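Local structure of aminopeptidase YwaD (Bacillus subtilis, 6HC6) at residues 246-250 with 321-325; 344-348 with 382-386. The protein is a secreted two-zinc aminopeptidase that releases N-terminal amino acids, such as arginine, lysine and leucine, from peptides. All coordinates share one frame; numbering follows the deposited sequence.

How the interactions relate
Both interactions belong to the eight-stranded mixed sheet of the M28 peptidase domain, where strands 316-322 and 382-389 lie side by side, so that N321 of interaction 1 probably hydrogen-bonds to N385 through its side chain and to F386 through its backbone. Interaction 1 is wholly buried: neighbouring parallel strands 244-250 and 316-322 pair and then deliver zinc ligands from their C-terminal ends. Interaction 2, its centre about 12 Å from that of interaction 1, is only partly buried and sets the start of helix 346-358 against strand 382-389. Metal coordination and a buried polar network mark the first; in the second, helix-capping bonds at the outer end give way to aliphatic and aromatic packing farther in.

Interaction 1 of 2, residues 246-250 with 321-325; sequences YVTAH and NLDMV. With ZN (zinc ion), chain D.
H250 and D323 meet through one zinc ion. NE2 of H250 binds it at 2.2 Å, while D323 grips it with both carboxylate oxygens, OD1 at 2.1 Å and OD2 at 2.2 Å. The imidazole and carboxylate planes stand 78° apart, with OD2 of D323 at the ring's edge. Two waters and D262 complete the site. D252 hydrogen-bonds to ND1 of H250 and S371 to OD2 of D323, a second shell that would hold both ligands in place.

Hydrogen bonds join the parallel strands behind the metal. N of L322 donates to O of T248 over 2.8 Å. Alongside, OG1 of T248 donates a hydrogen bond to a lone pair of OD1 of N321, also at 2.8 Å, in the carbonyl plane. With CG swung anti to its backbone N (chi1 -175°), N321 sets its amide on the sheet face that T248 also occupies, the two side chains crossing at about a right angle. OD1 also accepts from a water that in turn accepts a weak hydrogen bond from N of H250, and ND2 reaches N385. A leucine in place of N321 would probably leave this water and the hydroxyl of T248 without their shared acceptor.

Apolar contact is modest: CG1 of V247 approaches CD1 of L322 at 4.3 Å, and CB of A249 lies 3.4 Å from O of L322.

Imidazole and bidentate carboxylate, carried at the C-terminal ends of parallel strands, thus build half of the two-zinc centre of M28 aminopeptidases; D262 bridges to the second zinc, which E295, H401 and E452 also bind.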
ATOM      1  N   TYR A 246      -0.012  18.672  -2.251  1.00 18.13           N
ATOM      2  CA  TYR A 246      -0.079  17.352  -2.856  1.00 20.45           C
ATOM      3  C   TYR A 246      -1.314  16.612  -2.351  1.00 22.21           C
ATOM      4  O   TYR A 246      -1.525  16.519  -1.140  1.00 23.38           O
ATOM      5  CB  TYR A 246       1.177  16.534  -2.523  1.00 19.42           C
ATOM      6  CG  TYR A 246       2.497  17.202  -2.881  1.00 23.54           C
ATOM      7  CD1 TYR A 246       3.134  16.926  -4.088  1.00 19.96           C
ATOM      8  CD2 TYR A 246       3.124  18.062  -1.991  1.00 20.43           C
ATOM      9  CE1 TYR A 246       4.333  17.495  -4.405  1.00 18.91           C
ATOM     10  CE2 TYR A 246       4.338  18.634  -2.299  1.00 20.91           C
ATOM     11  CZ  TYR A 246       4.934  18.351  -3.513  1.00 23.94           C
ATOM     12  OH  TYR A 246       6.133  18.918  -3.850  1.00 25.35           O
ATOM     13  N   VAL A 247      -2.123  16.088  -3.269  1.00 17.28           N
ATOM     14  CA  VAL A 247      -3.262  15.234  -2.929  1.00 17.12           C
ATOM     15  C   VAL A 247      -3.002  13.890  -3.589  1.00 19.07           C
ATOM     16  O   VAL A 247      -2.869  13.822  -4.821  1.00 17.20           O
ATOM     17  CB  VAL A 247      -4.602  15.827  -3.400  1.00 20.32           C
ATOM     18  CG1 VAL A 247      -5.762  14.942  -2.911  1.00 19.05           C
ATOM     19  CG2 VAL A 247      -4.760  17.246  -2.892  1.00 22.64           C
ATOM     20  N   THR A 248      -2.860  12.835  -2.778  1.00 16.57           N
ATOM     21  CA  THR A 248      -2.218  11.624  -3.272  1.00 17.35           C
ATOM     22  C   THR A 248      -2.935  10.370  -2.789  1.00 18.46           C
ATOM     23  O   THR A 248      -3.615  10.354  -1.756  1.00 15.80           O
ATOM     24  CB  THR A 248      -0.733  11.555  -2.879  1.00 16.56           C
ATOM     25  OG1 THR A 248      -0.603  11.390  -1.462  1.00 18.34           O
ATOM     26  CG2 THR A 248       0.030  12.824  -3.314  1.00 17.52           C
ATOM     27  N   ALA A 249      -2.751   9.303  -3.561  1.00 15.00           N
ATOM     28  CA  ALA A 249      -3.356   8.007  -3.258  1.00 13.50           C
ATOM     29  C   ALA A 249      -2.652   6.950  -4.095  1.00 19.21           C
ATOM     30  O   ALA A 249      -2.338   7.209  -5.252  1.00 19.99           O
ATOM     31  CB  ALA A 249      -4.851   8.028  -3.594  1.00 15.25           C
ATOM     32  N   HIS A 250      -2.412   5.773  -3.527  1.00 15.38           N
ATOM     33  CA  HIS A 250      -1.793   4.709  -4.313  1.00 12.84           C
ATOM     34  C   HIS A 250      -2.858   3.894  -5.032  1.00 16.61           C
ATOM     35  O   HIS A 250      -3.943   3.655  -4.502  1.00 16.43           O
ATOM     36  CB  HIS A 250      -0.891   3.822  -3.446  1.00 11.19           C
ATOM     37  CG  HIS A 250      -1.605   2.865  -2.528  1.00 11.95           C
ATOM     38  ND1 HIS A 250      -1.915   1.572  -2.895  1.00 14.01           N
ATOM     39  CD2 HIS A 250      -1.948   2.971  -1.221  1.00 15.74           C
ATOM     40  CE1 HIS A 250      -2.489   0.943  -1.884  1.00 14.84           C
ATOM     41  NE2 HIS A 250      -2.492   1.758  -0.838  1.00 11.62           N
ATOM     42  N   ASN A 321      -2.768  12.568   1.967  1.00 18.14           N
ATOM     43  CA  ASN A 321      -2.738  11.238   1.373  1.00 18.55           C
ATOM     44  C   ASN A 321      -4.005  10.486   1.765  1.00 16.56           C
ATOM     45  O   ASN A 321      -4.390  10.483   2.936  1.00 18.81           O
ATOM     46  CB  ASN A 321      -1.493  10.459   1.813  1.00 15.11           C
ATOM     47  CG  ASN A 321      -1.371   9.110   1.105  1.00 16.94           C
ATOM     48  OD1 ASN A 321      -1.092   9.049  -0.091  1.00 17.03           O
ATOM     49  ND2 ASN A 321      -1.584   8.036   1.836  1.00 16.64           N
ATOM     50  N   LEU A 322      -4.656   9.861   0.779  1.00 18.51           N
ATOM     51  CA  LEU A 322      -5.910   9.133   0.973  1.00 20.98           C
ATOM     52  C   LEU A 322      -5.665   7.643   0.771  1.00 16.40           C
ATOM     53  O   LEU A 322      -5.316   7.221  -0.333  1.00 17.39           O
ATOM     54  CB  LEU A 322      -6.961   9.629  -0.018  1.00 15.71           C
ATOM     55  CG  LEU A 322      -7.037  11.159  -0.055  1.00 26.77           C
ATOM     56  CD1 LEU A 322      -7.910  11.646  -1.193  1.00 33.61           C
ATOM     57  CD2 LEU A 322      -7.574  11.637   1.268  1.00 32.30           C
ATOM     58  N   ASP A 323      -5.864   6.840   1.815  1.00 15.53           N
ATOM     59  CA  ASP A 323      -5.598   5.402   1.703  1.00 16.20           C
ATOM     60  C   ASP A 323      -6.574   4.678   2.620  1.00 23.43           C
ATOM     61  O   ASP A 323      -6.396   4.697   3.840  1.00 22.15           O
ATOM     62  CB  ASP A 323      -4.137   5.086   2.062  1.00 19.39           C
ATOM     63  CG  ASP A 323      -3.719   3.650   1.738  1.00 17.72           C
ATOM     64  OD1 ASP A 323      -4.561   2.825   1.380  1.00 16.72           O
ATOM     65  OD2 ASP A 323      -2.507   3.328   1.838  1.00 18.87           O
ATOM     66  N   MET A 324      -7.574   4.066   2.022  1.00 16.02           N
ATOM     67  CA  MET A 324      -8.617   3.291   2.686  1.00 15.42           C
ATOM     68  C   MET A 324      -9.691   4.197   3.263  1.00 20.44           C
ATOM     69  O   MET A 324      -9.829   4.298   4.425  1.00 21.47           O
ATOM     70  CB  MET A 324      -8.029   2.308   3.701  1.00 16.38           C
ATOM     71  CG  MET A 324      -7.348   1.134   3.056  1.00 19.47           C
ATOM     72  SD  MET A 324      -6.423   0.007   4.097  1.00 22.10           S
ATOM     73  CE  MET A 324      -7.735  -0.627   5.121  1.00 50.49           C
ATOM     74  N   VAL A 325     -10.451   4.769   2.373  1.00 17.73           N
ATOM     75  CA  VAL A 325     -11.417   5.763   2.807  1.00 17.56           C
ATOM     76  C   VAL A 325     -12.842   5.384   2.411  1.00 22.04           C
ATOM     77  O   VAL A 325     -13.707   6.236   2.380  1.00 20.68           O
ATOM     78  CB  VAL A 325     -11.048   7.157   2.262  1.00 18.93           C
ATOM     79  CG1 VAL A 325      -9.814   7.697   2.984  1.00 19.88           C
ATOM     80  CG2 VAL A 325     -10.827   7.103   0.748  1.00 18.27           C
TER
HETATM   81 ZN    ZN D 501      -3.117   1.307   1.182  1.00 19.43          ZN
HETATM   82  O   HOH W   1      -1.486   6.332  -0.799  1.00 19.21           O
HETATM   83  O   HOH W   2      -3.058   0.857   3.127  1.00 22.27           O
HETATM   84  O   HOH W   3      -1.594  -0.087   1.262  1.00 18.72           O

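Interaction 2 of 2, residues 344-348 with 382-386; sequences SNYVW and DSANF
D382 takes the backbone N of Y346 on OD2, at 2.8 Å and nearly straight (172°), using the lone pair that faces away from its other oxygen. An aspartate suits this spot, since its negative charge lies by the amino end of helix 346-358, where the helix dipole would favour it. The same oxygen lies 3.3 Å from CB of Y346, whose ring plane is turned just 20° from the carboxylate.

N345, at the N-cap, serves both sides. Its ND2 donates to O of S383 at 3.0 Å, from above that carbonyl's plane, while OD1 accepts from N of W348 and, weakly, from N of V347. Asparagine fits because one amide can cap the helix and bond the strand together; chi1 of 61° folds it back over the first turn to do so.

V347 supplies the apolar half. Its CG1, anti to the backbone N, touches CB of A384 at 3.6 Å and CZ of F386 at 3.8 Å, whereas CG2 rests on CA of S383.

Beyond this shell, V318 and F320 of strand 316-322 also meet V347, and V337 of strand 334-339 touches A384, F386 and W348. The helix start thus lies against strand 382-389 and both its sheet neighbours.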
ATOM      1  N   SER A 344       0.476  17.098  15.627  1.00 36.62           N
ATOM      2  CA  SER A 344      -0.249  17.977  14.727  1.00 35.76           C
ATOM      3  C   SER A 344       0.693  18.503  13.646  1.00 36.31           C
ATOM      4  O   SER A 344       1.911  18.558  13.827  1.00 31.79           O
ATOM      5  CB  SER A 344      -0.868  19.129  15.519  1.00 41.40           C
ATOM      6  OG  SER A 344      -1.489  20.072  14.676  1.00 40.38           O
ATOM      7  N   ASN A 345       0.121  18.858  12.501  1.00 32.28           N
ATOM      8  CA  ASN A 345       0.845  19.593  11.469  1.00 33.91           C
ATOM      9  C   ASN A 345      -0.191  20.314  10.614  1.00 30.04           C
ATOM     10  O   ASN A 345      -1.381  20.334  10.945  1.00 27.70           O
ATOM     11  CB  ASN A 345       1.780  18.673  10.666  1.00 25.67           C
ATOM     12  CG  ASN A 345       1.043  17.564   9.937  1.00 29.38           C
ATOM     13  OD1 ASN A 345      -0.120  17.718   9.580  1.00 26.56           O
ATOM     14  ND2 ASN A 345       1.733  16.441   9.701  1.00 24.49           N
ATOM     15  N   TYR A 346       0.261  20.912   9.510  1.00 27.22           N
ATOM     16  CA  TYR A 346      -0.649  21.696   8.686  1.00 30.75           C
ATOM     17  C   TYR A 346      -1.830  20.870   8.172  1.00 29.46           C
ATOM     18  O   TYR A 346      -2.933  21.413   8.021  1.00 28.92           O
ATOM     19  CB  TYR A 346       0.116  22.322   7.520  1.00 30.74           C
ATOM     20  CG  TYR A 346       0.877  23.573   7.904  1.00 30.89           C
ATOM     21  CD1 TYR A 346       0.562  24.277   9.060  1.00 28.99           C
ATOM     22  CD2 TYR A 346       1.910  24.052   7.109  1.00 33.45           C
ATOM     23  CE1 TYR A 346       1.247  25.445   9.410  1.00 32.57           C
ATOM     24  CE2 TYR A 346       2.603  25.216   7.454  1.00 32.56           C
ATOM     25  CZ  TYR A 346       2.271  25.899   8.610  1.00 37.16           C
ATOM     26  OH  TYR A 346       2.949  27.052   8.962  1.00 43.93           O
ATOM     27  N   VAL A 347      -1.627  19.572   7.896  1.00 23.41           N
ATOM     28  CA  VAL A 347      -2.731  18.725   7.436  1.00 24.97           C
ATOM     29  C   VAL A 347      -3.791  18.595   8.523  1.00 30.30           C
ATOM     30  O   VAL A 347      -4.997  18.722   8.269  1.00 26.80           O
ATOM     31  CB  VAL A 347      -2.225  17.331   7.022  1.00 26.01           C
ATOM     32  CG1 VAL A 347      -3.355  16.529   6.413  1.00 25.62           C
ATOM     33  CG2 VAL A 347      -1.063  17.420   6.080  1.00 34.93           C
ATOM     34  N   TRP A 348      -3.356  18.308   9.748  1.00 26.88           N
ATOM     35  CA  TRP A 348      -4.311  18.210  10.845  1.00 33.34           C
ATOM     36  C   TRP A 348      -5.034  19.536  11.068  1.00 37.81           C
ATOM     37  O   TRP A 348      -6.261  19.559  11.234  1.00 32.35           O
ATOM     38  CB  TRP A 348      -3.606  17.753  12.120  1.00 29.03           C
ATOM     39  CG  TRP A 348      -4.523  17.753  13.288  1.00 33.70           C
ATOM     40  CD1 TRP A 348      -4.431  18.537  14.398  1.00 37.10           C
ATOM     41  CD2 TRP A 348      -5.700  16.952  13.453  1.00 31.68           C
ATOM     42  NE1 TRP A 348      -5.473  18.268  15.251  1.00 34.30           N
ATOM     43  CE2 TRP A 348      -6.267  17.300  14.695  1.00 35.86           C
ATOM     44  CE3 TRP A 348      -6.328  15.973  12.672  1.00 36.71           C
ATOM     45  CZ2 TRP A 348      -7.432  16.708  15.176  1.00 35.71           C
ATOM     46  CZ3 TRP A 348      -7.486  15.378  13.154  1.00 33.22           C
ATOM     47  CH2 TRP A 348      -8.023  15.749  14.397  1.00 36.60           C
ATOM     48  N   ASP A 382       4.861  18.707   5.700  1.00 26.53           N
ATOM     49  CA  ASP A 382       3.678  18.325   6.471  1.00 23.17           C
ATOM     50  C   ASP A 382       2.825  17.341   5.681  1.00 20.53           C
ATOM     51  O   ASP A 382       2.411  17.632   4.559  1.00 23.98           O
ATOM     52  CB  ASP A 382       2.844  19.567   6.786  1.00 28.07           C
ATOM     53  CG  ASP A 382       3.536  20.526   7.724  1.00 34.59           C
ATOM     54  OD1 ASP A 382       4.675  20.935   7.427  1.00 39.25           O
ATOM     55  OD2 ASP A 382       2.904  20.913   8.728  1.00 29.27           O
ATOM     56  N   SER A 383       2.526  16.182   6.267  1.00 20.07           N
ATOM     57  CA  SER A 383       1.752  15.188   5.537  1.00 18.73           C
ATOM     58  C   SER A 383       0.940  14.363   6.517  1.00 23.75           C
ATOM     59  O   SER A 383       1.276  14.264   7.697  1.00 21.17           O
ATOM     60  CB  SER A 383       2.639  14.239   4.731  1.00 23.40           C
ATOM     61  OG  SER A 383       3.365  13.384   5.597  1.00 28.86           O
ATOM     62  N   ALA A 384      -0.105  13.745   6.011  1.00 17.99           N
ATOM     63  CA  ALA A 384      -0.899  12.825   6.779  1.00 18.06           C
ATOM     64  C   ALA A 384      -1.641  11.875   5.858  1.00 20.17           C
ATOM     65  O   ALA A 384      -1.829  12.138   4.734  1.00 19.25           O
ATOM     66  CB  ALA A 384      -1.891  13.531   7.634  1.00 20.78           C
ATOM     67  N   ASN A 385      -2.074  10.779   6.440  1.00 19.44           N
ATOM     68  CA  ASN A 385      -2.843   9.770   5.752  1.00 19.51           C
ATOM     69  C   ASN A 385      -4.247   9.654   6.352  1.00 21.84           C
ATOM     70  O   ASN A 385      -4.339   9.527   7.494  1.00 24.77           O
ATOM     71  CB  ASN A 385      -2.139   8.434   5.854  1.00 17.24           C
ATOM     72  CG  ASN A 385      -2.863   7.351   5.133  1.00 19.11           C
ATOM     73  OD1 ASN A 385      -3.385   7.545   4.107  1.00 26.84           O
ATOM     74  ND2 ASN A 385      -2.882   6.205   5.727  1.00 16.29           N
ATOM     75  N   PHE A 386      -5.282   9.716   5.542  1.00 20.24           N
ATOM     76  CA  PHE A 386      -6.649   9.621   5.963  1.00 19.60           C
ATOM     77  C   PHE A 386      -7.159   8.181   5.760  1.00 20.98           C
ATOM     78  O   PHE A 386      -7.059   7.665   4.707  1.00 20.74           O
ATOM     79  CB  PHE A 386      -7.527  10.593   5.199  1.00 17.25           C
ATOM     80  CG  PHE A 386      -7.196  12.039   5.423  1.00 18.84           C
ATOM     81  CD1 PHE A 386      -6.147  12.611   4.791  1.00 21.28           C
ATOM     82  CD2 PHE A 386      -7.931  12.812   6.259  1.00 21.09           C
ATOM     83  CE1 PHE A 386      -5.822  13.921   4.983  1.00 22.55           C
ATOM     84  CE2 PHE A 386      -7.622  14.121   6.465  1.00 21.85           C
ATOM     85  CZ  PHE A 386      -6.582  14.683   5.818  1.00 23.99           C
TER